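PDB 3M7K: restriction endonuclease PacI, which cleaves double-stranded DNA at a rare eight-base-pair target site, acting as an HNH restriction endonuclease with a beta-beta-alpha-metal active site. Local coordinates for residues A[72-77]-A[85-90]; A[61-66]-A[106-111]. All blocks are in the same frame, centred on the assembly; numbering follows the deposited sequence.

Overall arrangement
Contact 1, between 72-77 and 85-90, is nested along the chain inside the loop closed by contact 2, between 61-66 and 106-111, and their centres lie about 11 Å apart. They share an interface. Gly90 N comes within 2.8 Å of Ala108 O, a probable hydrogen bond between strands 90-93 and 105-108, while Ile86 CD1 meets Phe110 CD2 at 3.4 Å. Contact 2 holds three of the four cysteines of one of the two zinc sites, with Cys112 the fourth; contact 1 touches the DNA backbone through Gln87 N. Asp92 and Asn113, the magnesium ligands, sit on the strand and helix that continue from 85-90 and 106-111, placing both contacts beside the beta-beta-alpha-metal active site.

Contact 1. Residues A[72-77]-A[85-90]; sequences GFTSLH and HIQCLG. With nucleotides of chain C.
Thr74 O is gripped by two N-H groups, the backbone N of His77, which closes a type I turn, and His85 NE2 from the facing segment, 2.6 Å away. Thr74 O lies close to the ring plane of His85, and NE2 is tilted 15° from the carbonyl plane. CG of His85 is anti to its backbone N (chi1 176°), and the ring beyond it meets the turn. Gln87 CG lies over the centre of one face of this ring, and His77 ND1 sits 3.3 Å above the opposite face, offset toward the rim. Thr74 CG2 approaches His85 CE1 at 3.4 Å, whereas Thr74 OG1 bonds back to Glu70 O. Deeper in, Phe73 CE2 at the ring edge meets Ile86 CG2 at 3.6 Å, and Leu89 CD2 packs against Phe73 CB. On the DNA side, Gln87 N gives a nearly straight 2.7 Å bond to OP1 of DA3 of chain C, with a weak second bond from Cys88 N. The NE2 bond at the edge, with Gln87 CG and His77 ND1 on the two faces, probably restricts rotation of the His85 ring, and main-chain N-H groups at the phosphate are consistent with a DNA-backbone contact independent of the base.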
ATOM      1  N   GLY A  72      14.179  11.355   8.300  1.00 37.81           N
ATOM      2  CA  GLY A  72      14.276   9.916   8.013  1.00 37.69           C
ATOM      3  C   GLY A  72      13.513   9.563   6.746  1.00 36.79           C
ATOM      4  O   GLY A  72      14.042   8.900   5.845  1.00 37.54           O
ATOM      5  N   PHE A  73      12.278  10.032   6.649  1.00 35.94           N
ATOM      6  CA  PHE A  73      11.501   9.785   5.446  1.00 35.04           C
ATOM      7  C   PHE A  73      12.114  10.401   4.195  1.00 34.93           C
ATOM      8  O   PHE A  73      12.115   9.785   3.142  1.00 35.12           O
ATOM      9  CB  PHE A  73      10.061  10.258   5.609  1.00 34.28           C
ATOM     10  CG  PHE A  73       9.155   9.769   4.528  1.00 34.05           C
ATOM     11  CD1 PHE A  73       8.744   8.433   4.511  1.00 31.56           C
ATOM     12  CD2 PHE A  73       8.720  10.621   3.516  1.00 33.85           C
ATOM     13  CE1 PHE A  73       7.905   7.945   3.506  1.00 30.63           C
ATOM     14  CE2 PHE A  73       7.840  10.131   2.494  1.00 34.20           C
ATOM     15  CZ  PHE A  73       7.459   8.792   2.502  1.00 32.14           C
ATOM     16  N   THR A  74      12.619  11.622   4.311  1.00 35.15           N
ATOM     17  CA  THR A  74      13.316  12.282   3.215  1.00 35.95           C
ATOM     18  C   THR A  74      14.465  11.416   2.694  1.00 36.73           C
ATOM     19  O   THR A  74      14.674  11.344   1.489  1.00 36.71           O
ATOM     20  CB  THR A  74      13.816  13.691   3.650  1.00 35.84           C
ATOM     21  OG1 THR A  74      12.698  14.454   4.103  1.00 36.93           O
ATOM     22  CG2 THR A  74      14.517  14.449   2.499  1.00 35.80           C
ATOM     23  N   SER A  75      15.162  10.738   3.606  1.00 37.30           N
ATOM     24  CA  SER A  75      16.333   9.904   3.273  1.00 39.03           C
ATOM     25  C   SER A  75      15.937   8.625   2.548  1.00 39.11           C
ATOM     26  O   SER A  75      16.806   7.937   2.016  1.00 39.03           O
ATOM     27  CB  SER A  75      17.132   9.529   4.536  1.00 39.31           C
ATOM     28  OG  SER A  75      16.502   8.442   5.222  1.00 40.57           O
ATOM     29  N   LEU A  76      14.636   8.295   2.542  1.00 38.61           N
ATOM     30  CA  LEU A  76      14.169   7.167   1.758  1.00 38.74           C
ATOM     31  C   LEU A  76      14.107   7.484   0.264  1.00 38.65           C
ATOM     32  O   LEU A  76      14.005   6.578  -0.554  1.00 39.46           O
ATOM     33  CB  LEU A  76      12.779   6.689   2.255  1.00 38.65           C
ATOM     34  CG  LEU A  76      12.782   5.989   3.616  1.00 38.06           C
ATOM     35  CD1 LEU A  76      11.370   5.691   4.064  1.00 37.79           C
ATOM     36  CD2 LEU A  76      13.595   4.708   3.527  1.00 38.91           C
ATOM     37  N   HIS A  77      14.113   8.770  -0.081  1.00 38.31           N
ATOM     38  CA  HIS A  77      14.010   9.213  -1.480  1.00 37.85           C
ATOM     39  C   HIS A  77      12.819   8.640  -2.219  1.00 36.84           C
ATOM     40  O   HIS A  77      12.945   8.148  -3.327  1.00 36.79           O
ATOM     41  CB  HIS A  77      15.317   8.936  -2.211  1.00 38.93           C
ATOM     42  CG  HIS A  77      16.453   9.652  -1.584  1.00 42.30           C
ATOM     43  ND1 HIS A  77      16.640  11.005  -1.748  1.00 44.53           N
ATOM     44  CD2 HIS A  77      17.388   9.240  -0.697  1.00 45.51           C
ATOM     45  CE1 HIS A  77      17.677  11.388  -1.028  1.00 46.27           C
ATOM     46  NE2 HIS A  77      18.150  10.334  -0.383  1.00 47.29           N
ATOM     47  N   HIS A  85      11.129  14.113  -5.437  1.00 39.07           N
ATOM     48  CA  HIS A  85      11.561  13.633  -4.118  1.00 38.63           C
ATOM     49  C   HIS A  85      10.699  14.226  -3.007  1.00 37.69           C
ATOM     50  O   HIS A  85      10.628  15.457  -2.868  1.00 38.08           O
ATOM     51  CB  HIS A  85      13.032  14.026  -3.911  1.00 39.66           C
ATOM     52  CG  HIS A  85      13.590  13.675  -2.563  1.00 41.61           C
ATOM     53  ND1 HIS A  85      14.694  14.317  -2.028  1.00 44.46           N
ATOM     54  CD2 HIS A  85      13.210  12.751  -1.648  1.00 41.23           C
ATOM     55  CE1 HIS A  85      14.963  13.796  -0.840  1.00 44.34           C
ATOM     56  NE2 HIS A  85      14.062  12.860  -0.577  1.00 41.66           N
ATOM     57  N   ILE A  86      10.044  13.354  -2.232  1.00 35.78           N
ATOM     58  CA  ILE A  86       9.171  13.774  -1.113  1.00 33.95           C
ATOM     59  C   ILE A  86      10.027  14.148   0.095  1.00 34.36           C
ATOM     60  O   ILE A  86      10.914  13.384   0.485  1.00 34.50           O
ATOM     61  CB  ILE A  86       8.183  12.654  -0.740  1.00 32.58           C
ATOM     62  CG1 ILE A  86       7.339  12.289  -1.973  1.00 31.26           C
ATOM     63  CG2 ILE A  86       7.327  13.040   0.501  1.00 30.90           C
ATOM     64  CD1 ILE A  86       6.436  11.092  -1.812  1.00 28.18           C
ATOM     65  N   GLN A  87       9.762  15.316   0.678  1.00 34.20           N
ATOM     66  CA  GLN A  87      10.646  15.904   1.680  1.00 35.23           C
ATOM     67  C   GLN A  87       9.889  16.333   2.926  1.00 34.93           C
ATOM     68  O   GLN A  87      10.468  16.896   3.863  1.00 35.09           O
ATOM     69  CB  GLN A  87      11.385  17.091   1.077  1.00 35.61           C
ATOM     70  CG  GLN A  87      12.266  16.716  -0.105  1.00 37.91           C
ATOM     71  CD  GLN A  87      12.585  17.914  -0.989  1.00 41.05           C
ATOM     72  OE1 GLN A  87      13.172  18.893  -0.528  1.00 41.98           O
ATOM     73  NE2 GLN A  87      12.188  17.840  -2.268  1.00 41.36           N
ATOM     74  N   CYS A  88       8.588  16.066   2.933  1.00 33.92           N
ATOM     75  CA  CYS A  88       7.787  16.341   4.102  1.00 34.26           C
ATOM     76  C   CYS A  88       6.728  15.265   4.354  1.00 32.71           C
ATOM     77  O   CYS A  88       6.413  14.444   3.468  1.00 31.70           O
ATOM     78  CB  CYS A  88       7.135  17.724   3.998  1.00 34.82           C
ATOM     79  SG  CYS A  88       5.863  17.820   2.755  1.00 40.71           S
ATOM     80  N   LEU A  89       6.218  15.269   5.575  1.00 31.37           N
ATOM     81  CA  LEU A  89       5.175  14.333   5.987  1.00 30.87           C
ATOM     82  C   LEU A  89       3.814  14.910   5.695  1.00 30.15           C
ATOM     83  O   LEU A  89       3.628  16.129   5.745  1.00 29.60           O
ATOM     84  CB  LEU A  89       5.303  14.010   7.470  1.00 30.98           C
ATOM     85  CG  LEU A  89       6.662  13.429   7.866  1.00 32.46           C
ATOM     86  CD1 LEU A  89       6.623  13.059   9.311  1.00 35.33           C
ATOM     87  CD2 LEU A  89       7.052  12.203   7.025  1.00 33.11           C
ATOM     88  N   GLY A  90       2.862  14.031   5.388  1.00 29.60           N
ATOM     89  CA  GLY A  90       1.532  14.479   4.996  1.00 29.28           C
ATOM     90  C   GLY A  90       0.492  14.231   6.058  1.00 29.38           C
ATOM     91  O   GLY A  90       0.815  13.964   7.225  1.00 29.32           O
TER
ATOM     92  P    DA C   3       6.403  17.045  -1.036  1.00 29.33           P
ATOM     93  OP1  DA C   3       7.453  16.414  -0.198  1.00 28.64           O
ATOM     94  OP2  DA C   3       5.487  18.044  -0.426  1.00 28.71           O
ATOM     95  O5'  DA C   3       7.046  17.738  -2.300  1.00 30.29           O
ATOM     96  C5'  DA C   3       8.281  17.308  -2.838  1.00 34.19           C
ATOM     97  C4'  DA C   3       8.564  18.043  -4.150  1.00 37.06           C
ATOM     98  O4'  DA C   3       7.368  18.021  -4.969  1.00 36.98           O
ATOM     99  C3'  DA C   3       8.910  19.528  -4.054  1.00 39.96           C
ATOM    100  O3'  DA C   3       9.656  19.900  -5.206  1.00 44.99           O
ATOM    101  C2'  DA C   3       7.543  20.205  -4.097  1.00 39.05           C
ATOM    102  C1'  DA C   3       6.831  19.327  -5.128  1.00 37.62           C
ATOM    103  N9   DA C   3       5.379  19.244  -4.959  1.00 36.16           N
ATOM    104  C8   DA C   3       4.661  19.290  -3.796  1.00 35.54           C
ATOM    105  N7   DA C   3       3.364  19.172  -3.974  1.00 35.41           N
ATOM    106  C5   DA C   3       3.228  19.052  -5.358  1.00 36.22           C
ATOM    107  C6   DA C   3       2.111  18.885  -6.219  1.00 35.60           C
ATOM    108  N6   DA C   3       0.844  18.829  -5.803  1.00 34.65           N
ATOM    109  N1   DA C   3       2.343  18.770  -7.544  1.00 35.44           N
ATOM    110  C2   DA C   3       3.602  18.826  -8.001  1.00 35.25           C
ATOM    111  N3   DA C   3       4.723  18.973  -7.298  1.00 36.76           N
ATOM    112  C4   DA C   3       4.463  19.084  -5.972  1.00 36.31           C
ATOM    113  P    DA C   2       1.267  13.573   1.173  1.00 21.36           P
ATOM    114  OP1  DA C   2       2.214  12.744   1.949  1.00 21.57           O
ATOM    115  OP2  DA C   2       0.672  14.774   1.802  1.00 20.99           O
ATOM    116  O5'  DA C   2       1.891  14.020  -0.223  1.00 21.66           O
ATOM    117  C5'  DA C   2       3.023  13.297  -0.765  1.00 22.68           C
ATOM    118  C4'  DA C   2       3.819  14.176  -1.721  1.00 24.09           C
ATOM    119  O4'  DA C   2       3.019  14.471  -2.893  1.00 25.38           O
ATOM    120  C3'  DA C   2       4.241  15.544  -1.198  1.00 25.72           C
ATOM    121  O3'  DA C   2       5.543  15.886  -1.746  1.00 26.84           O
ATOM    122  C2'  DA C   2       3.148  16.504  -1.679  1.00 25.67           C
ATOM    123  C1'  DA C   2       2.711  15.855  -2.998  1.00 27.24           C
ATOM    124  N9   DA C   2       1.277  15.899  -3.302  1.00 27.46           N
ATOM    125  C8   DA C   2       0.222  16.263  -2.505  1.00 28.43           C
ATOM    126  N7   DA C   2      -0.959  16.183  -3.088  1.00 28.05           N
ATOM    127  C5   DA C   2      -0.655  15.716  -4.358  1.00 28.33           C
ATOM    128  C6   DA C   2      -1.459  15.394  -5.473  1.00 29.27           C
ATOM    129  N6   DA C   2      -2.792  15.508  -5.454  1.00 26.88           N
ATOM    130  N1   DA C   2      -0.837  14.948  -6.603  1.00 29.90           N
ATOM    131  C2   DA C   2       0.499  14.843  -6.605  1.00 29.76           C
ATOM    132  N3   DA C   2       1.365  15.115  -5.606  1.00 30.19           N
ATOM    133  C4   DA C   2       0.711  15.543  -4.507  1.00 29.13           C
TER
HETATM  134  O   HOH W   1      11.425  10.631   0.544  1.00 39.98           O

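Contact 2. Residues A[61-66]-A[106-111]. With ZN (zinc ion), chain D; nucleotides of chain C.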
ATOM      1  N   ARG A  61       8.279  16.843  13.440  1.00 40.58           N
ATOM      2  CA  ARG A  61       7.334  15.989  12.700  1.00 38.92           C
ATOM      3  C   ARG A  61       7.784  14.524  12.580  1.00 38.62           C
ATOM      4  O   ARG A  61       8.878  14.243  12.096  1.00 38.32           O
ATOM      5  CB  ARG A  61       7.035  16.577  11.315  1.00 38.56           C
ATOM      6  CG  ARG A  61       6.138  17.820  11.365  1.00 37.62           C
ATOM      7  CD  ARG A  61       5.575  18.151   9.995  1.00 35.37           C
ATOM      8  NE  ARG A  61       6.578  18.684   9.060  1.00 34.94           N
ATOM      9  CZ  ARG A  61       6.933  19.966   8.975  1.00 37.11           C
ATOM     10  NH1 ARG A  61       6.409  20.879   9.804  1.00 36.65           N
ATOM     11  NH2 ARG A  61       7.831  20.346   8.062  1.00 37.14           N
ATOM     12  N   HIS A  62       6.920  13.607  13.018  1.00 37.74           N
ATOM     13  CA  HIS A  62       7.150  12.167  12.885  1.00 37.42           C
ATOM     14  C   HIS A  62       5.829  11.564  12.454  1.00 36.97           C
ATOM     15  O   HIS A  62       4.761  12.041  12.858  1.00 37.01           O
ATOM     16  CB  HIS A  62       7.530  11.524  14.233  1.00 37.69           C
ATOM     17  CG  HIS A  62       8.859  11.955  14.768  1.00 40.78           C
ATOM     18  ND1 HIS A  62       9.037  13.134  15.466  1.00 43.86           N
ATOM     19  CD2 HIS A  62      10.072  11.354  14.730  1.00 42.75           C
ATOM     20  CE1 HIS A  62      10.304  13.251  15.813  1.00 44.41           C
ATOM     21  NE2 HIS A  62      10.956  12.186  15.380  1.00 44.68           N
ATOM     22  N   CYS A  63       5.894  10.513  11.650  1.00 36.52           N
ATOM     23  CA  CYS A  63       4.697   9.834  11.196  1.00 35.76           C
ATOM     24  C   CYS A  63       4.012   9.211  12.409  1.00 36.53           C
ATOM     25  O   CYS A  63       4.663   8.562  13.221  1.00 37.17           O
ATOM     26  CB  CYS A  63       5.072   8.744  10.192  1.00 35.42           C
ATOM     27  SG  CYS A  63       3.698   7.617   9.752  1.00 32.33           S
ATOM     28  N   GLY A  64       2.709   9.417  12.530  1.00 36.94           N
ATOM     29  CA  GLY A  64       1.935   8.927  13.667  1.00 36.96           C
ATOM     30  C   GLY A  64       1.659   7.429  13.661  1.00 37.64           C
ATOM     31  O   GLY A  64       1.091   6.907  14.624  1.00 37.56           O
ATOM     32  N   TYR A  65       2.033   6.740  12.578  1.00 37.11           N
ATOM     33  CA  TYR A  65       1.921   5.289  12.509  1.00 37.36           C
ATOM     34  C   TYR A  65       3.249   4.581  12.687  1.00 37.85           C
ATOM     35  O   TYR A  65       3.353   3.710  13.547  1.00 38.43           O
ATOM     36  CB  TYR A  65       1.254   4.830  11.206  1.00 37.44           C
ATOM     37  CG  TYR A  65      -0.163   5.312  11.128  1.00 36.96           C
ATOM     38  CD1 TYR A  65      -0.550   6.252  10.169  1.00 35.33           C
ATOM     39  CD2 TYR A  65      -1.115   4.871  12.064  1.00 36.25           C
ATOM     40  CE1 TYR A  65      -1.869   6.707  10.112  1.00 35.41           C
ATOM     41  CE2 TYR A  65      -2.422   5.329  12.027  1.00 34.94           C
ATOM     42  CZ  TYR A  65      -2.791   6.237  11.050  1.00 34.92           C
ATOM     43  OH  TYR A  65      -4.079   6.681  11.020  1.00 34.26           O
ATOM     44  N   CYS A  66       4.257   4.936  11.887  1.00 37.45           N
ATOM     45  CA  CYS A  66       5.545   4.223  11.948  1.00 37.58           C
ATOM     46  C   CYS A  66       6.617   4.943  12.754  1.00 38.18           C
ATOM     47  O   CYS A  66       7.667   4.363  13.032  1.00 38.36           O
ATOM     48  CB  CYS A  66       6.081   3.928  10.547  1.00 37.25           C
ATOM     49  SG  CYS A  66       6.649   5.398   9.634  1.00 36.24           S
ATOM     50  N   ARG A 106      -4.187  13.162  11.359  1.00 37.71           N
ATOM     51  CA  ARG A 106      -3.062  12.486  11.941  1.00 37.76           C
ATOM     52  C   ARG A 106      -1.908  12.739  10.978  1.00 36.45           C
ATOM     53  O   ARG A 106      -2.100  12.658   9.758  1.00 36.47           O
ATOM     54  CB  ARG A 106      -3.425  11.005  11.949  1.00 38.44           C
ATOM     55  CG  ARG A 106      -2.548  10.171  12.755  1.00 41.08           C
ATOM     56  CD  ARG A 106      -3.365   9.117  13.474  1.00 41.70           C
ATOM     57  NE  ARG A 106      -2.400   8.274  14.118  1.00 41.71           N
ATOM     58  CZ  ARG A 106      -2.666   7.195  14.831  1.00 41.42           C
ATOM     59  NH1 ARG A 106      -3.918   6.799  15.028  1.00 41.58           N
ATOM     60  NH2 ARG A 106      -1.650   6.518  15.335  1.00 41.38           N
ATOM     61  N   LEU A 107      -0.714  13.041  11.483  1.00 35.34           N
ATOM     62  CA  LEU A 107       0.441  13.171  10.593  1.00 34.37           C
ATOM     63  C   LEU A 107       0.828  11.783  10.133  1.00 32.94           C
ATOM     64  O   LEU A 107       0.852  10.842  10.938  1.00 33.07           O
ATOM     65  CB  LEU A 107       1.613  13.809  11.326  1.00 35.30           C
ATOM     66  CG  LEU A 107       2.669  14.643  10.628  1.00 37.68           C
ATOM     67  CD1 LEU A 107       2.106  15.844   9.837  1.00 38.74           C
ATOM     68  CD2 LEU A 107       3.653  15.100  11.711  1.00 39.45           C
ATOM     69  N   ALA A 108       1.102  11.642   8.842  1.00 30.00           N
ATOM     70  CA  ALA A 108       1.508  10.353   8.288  1.00 29.12           C
ATOM     71  C   ALA A 108       2.496  10.511   7.124  1.00 27.83           C
ATOM     72  O   ALA A 108       2.328  11.390   6.274  1.00 27.85           O
ATOM     73  CB  ALA A 108       0.274   9.544   7.831  1.00 27.80           C
ATOM     74  N   CYS A 109       3.499   9.638   7.066  1.00 27.08           N
ATOM     75  CA  CYS A 109       4.399   9.624   5.925  1.00 25.96           C
ATOM     76  C   CYS A 109       3.633   9.033   4.748  1.00 25.29           C
ATOM     77  O   CYS A 109       2.612   8.330   4.933  1.00 25.07           O
ATOM     78  CB  CYS A 109       5.682   8.800   6.216  1.00 26.35           C
ATOM     79  SG  CYS A 109       5.497   6.954   6.237  1.00 27.98           S
ATOM     80  N   PHE A 110       4.076   9.330   3.541  1.00 24.46           N
ATOM     81  CA  PHE A 110       3.336   8.895   2.346  1.00 23.93           C
ATOM     82  C   PHE A 110       3.291   7.373   2.195  1.00 23.87           C
ATOM     83  O   PHE A 110       2.349   6.824   1.586  1.00 23.80           O
ATOM     84  CB  PHE A 110       3.941   9.541   1.097  1.00 24.24           C
ATOM     85  CG  PHE A 110       3.021   9.552  -0.113  1.00 25.26           C
ATOM     86  CD1 PHE A 110       1.645   9.753   0.026  1.00 23.63           C
ATOM     87  CD2 PHE A 110       3.552   9.392  -1.401  1.00 25.67           C
ATOM     88  CE1 PHE A 110       0.805   9.763  -1.076  1.00 24.86           C
ATOM     89  CE2 PHE A 110       2.722   9.445  -2.538  1.00 25.39           C
ATOM     90  CZ  PHE A 110       1.340   9.633  -2.378  1.00 24.73           C
ATOM     91  N   ILE A 111       4.290   6.682   2.750  1.00 23.37           N
ATOM     92  CA  ILE A 111       4.264   5.210   2.735  1.00 23.72           C
ATOM     93  C   ILE A 111       3.090   4.687   3.580  1.00 23.83           C
ATOM     94  O   ILE A 111       2.293   3.879   3.099  1.00 22.93           O
ATOM     95  CB  ILE A 111       5.634   4.576   3.133  1.00 24.11           C
ATOM     96  CG1 ILE A 111       6.638   4.757   1.985  1.00 22.49           C
ATOM     97  CG2 ILE A 111       5.466   3.086   3.489  1.00 25.48           C
ATOM     98  CD1 ILE A 111       8.099   4.278   2.264  1.00 25.67           C
TER
HETATM   99 ZN    ZN D 143       4.908   6.097   8.328  1.00 23.82          ZN
ATOM    100  P    DA C   2       1.267  13.573   1.173  1.00 21.36           P
ATOM    101  OP1  DA C   2       2.214  12.744   1.949  1.00 21.57           O
ATOM    102  OP2  DA C   2       0.672  14.774   1.802  1.00 20.99           O
ATOM    103  O5'  DA C   2       1.891  14.020  -0.223  1.00 21.66           O
ATOM    104  C5'  DA C   2       3.023  13.297  -0.765  1.00 22.68           C
ATOM    105  C4'  DA C   2       3.819  14.176  -1.721  1.00 24.09           C
ATOM    106  O4'  DA C   2       3.019  14.471  -2.893  1.00 25.38           O
ATOM    107  C3'  DA C   2       4.241  15.544  -1.198  1.00 25.72           C
ATOM    108  O3'  DA C   2       5.543  15.886  -1.746  1.00 26.84           O
ATOM    109  C2'  DA C   2       3.148  16.504  -1.679  1.00 25.67           C
ATOM    110  C1'  DA C   2       2.711  15.855  -2.998  1.00 27.24           C
ATOM    111  N9   DA C   2       1.277  15.899  -3.302  1.00 27.46           N
ATOM    112  C8   DA C   2       0.222  16.263  -2.505  1.00 28.43           C
ATOM    113  N7   DA C   2      -0.959  16.183  -3.088  1.00 28.05           N
ATOM    114  C5   DA C   2      -0.655  15.716  -4.358  1.00 28.33           C
ATOM    115  C6   DA C   2      -1.459  15.394  -5.473  1.00 29.27           C
ATOM    116  N6   DA C   2      -2.792  15.508  -5.454  1.00 26.88           N
ATOM    117  N1   DA C   2      -0.837  14.948  -6.603  1.00 29.90           N
ATOM    118  C2   DA C   2       0.499  14.843  -6.605  1.00 29.76           C
ATOM    119  N3   DA C   2       1.365  15.115  -5.606  1.00 30.19           N
ATOM    120  C4   DA C   2       0.711  15.543  -4.507  1.00 29.13           C
ATOM    121  OP3  DT C   1      -6.610  11.526  -0.738  1.00 31.98           O
ATOM    122  P    DT C   1      -6.135  12.208   0.495  1.00 29.25           P
ATOM    123  OP1  DT C   1      -6.604  11.758   1.799  1.00 28.11           O
ATOM    124  OP2  DT C   1      -6.378  13.639   0.322  1.00 28.38           O
ATOM    125  O5'  DT C   1      -4.564  11.924   0.385  1.00 28.75           O
ATOM    126  C5'  DT C   1      -3.573  12.669   0.972  1.00 25.54           C
ATOM    127  C4'  DT C   1      -2.240  12.092   0.497  1.00 22.65           C
ATOM    128  O4'  DT C   1      -2.414  11.402  -0.759  1.00 22.38           O
ATOM    129  C3'  DT C   1      -1.173  13.132   0.279  1.00 21.89           C
ATOM    130  O3'  DT C   1       0.101  12.608   0.663  1.00 21.20           O
ATOM    131  C2'  DT C   1      -1.276  13.405  -1.226  1.00 23.26           C
ATOM    132  C1'  DT C   1      -1.675  12.038  -1.789  1.00 22.28           C
ATOM    133  N1   DT C   1      -2.541  12.191  -2.966  1.00 24.83           N
ATOM    134  C2   DT C   1      -2.065  11.811  -4.201  1.00 24.52           C
ATOM    135  O2   DT C   1      -0.963  11.339  -4.389  1.00 24.18           O
ATOM    136  N3   DT C   1      -2.932  11.998  -5.238  1.00 25.90           N
ATOM    137  C4   DT C   1      -4.208  12.531  -5.165  1.00 26.09           C
ATOM    138  O4   DT C   1      -4.891  12.661  -6.172  1.00 30.40           O
ATOM    139  C5   DT C   1      -4.663  12.913  -3.847  1.00 25.74           C
ATOM    140  C7   DT C   1      -6.041  13.503  -3.663  1.00 25.20           C
ATOM    141  C6   DT C   1      -3.814  12.727  -2.812  1.00 24.51           C
TER
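Cys63, Cys66 and Cys109 meet at one zinc ion, their SG atoms 2.3 to 2.4 Å from the metal, and Cys112 completes the site. Three N-H groups donate to Cys63 SG, that of Cys109 N across the contact over 3.4 Å and those of Tyr65 and Cys66 from their own loop, and would be expected to stabilise thiolate charge. That sulfur is anti to its backbone N (chi1 170°), where it reaches both metal and donors. The main chains are tied by Gly64 N to Leu107 O at 2.8 Å, and Arg106 NH2 returns a bond of 2.9 Å to Gly64 O, which lies at the edge of the guanidinium. That group also forms a salt bridge with Asp126. In the flat-group packing, Tyr65 CE2 lies 3.4 Å above the guanidinium centre, the two planes 24° apart, while Tyr65 OH bonds to Asp92, a magnesium ligand. Apolar contact is made by Leu107 CD2 against Arg61 CG, 3.7 Å away, and by Ala108 CB at the edge of the Tyr65 ring. Paired CxxC motifs around a probably structural zinc, here joining a loop to the strand-helix junction of a beta-beta-alpha-metal fold, are characteristic of many HNH endonucleases.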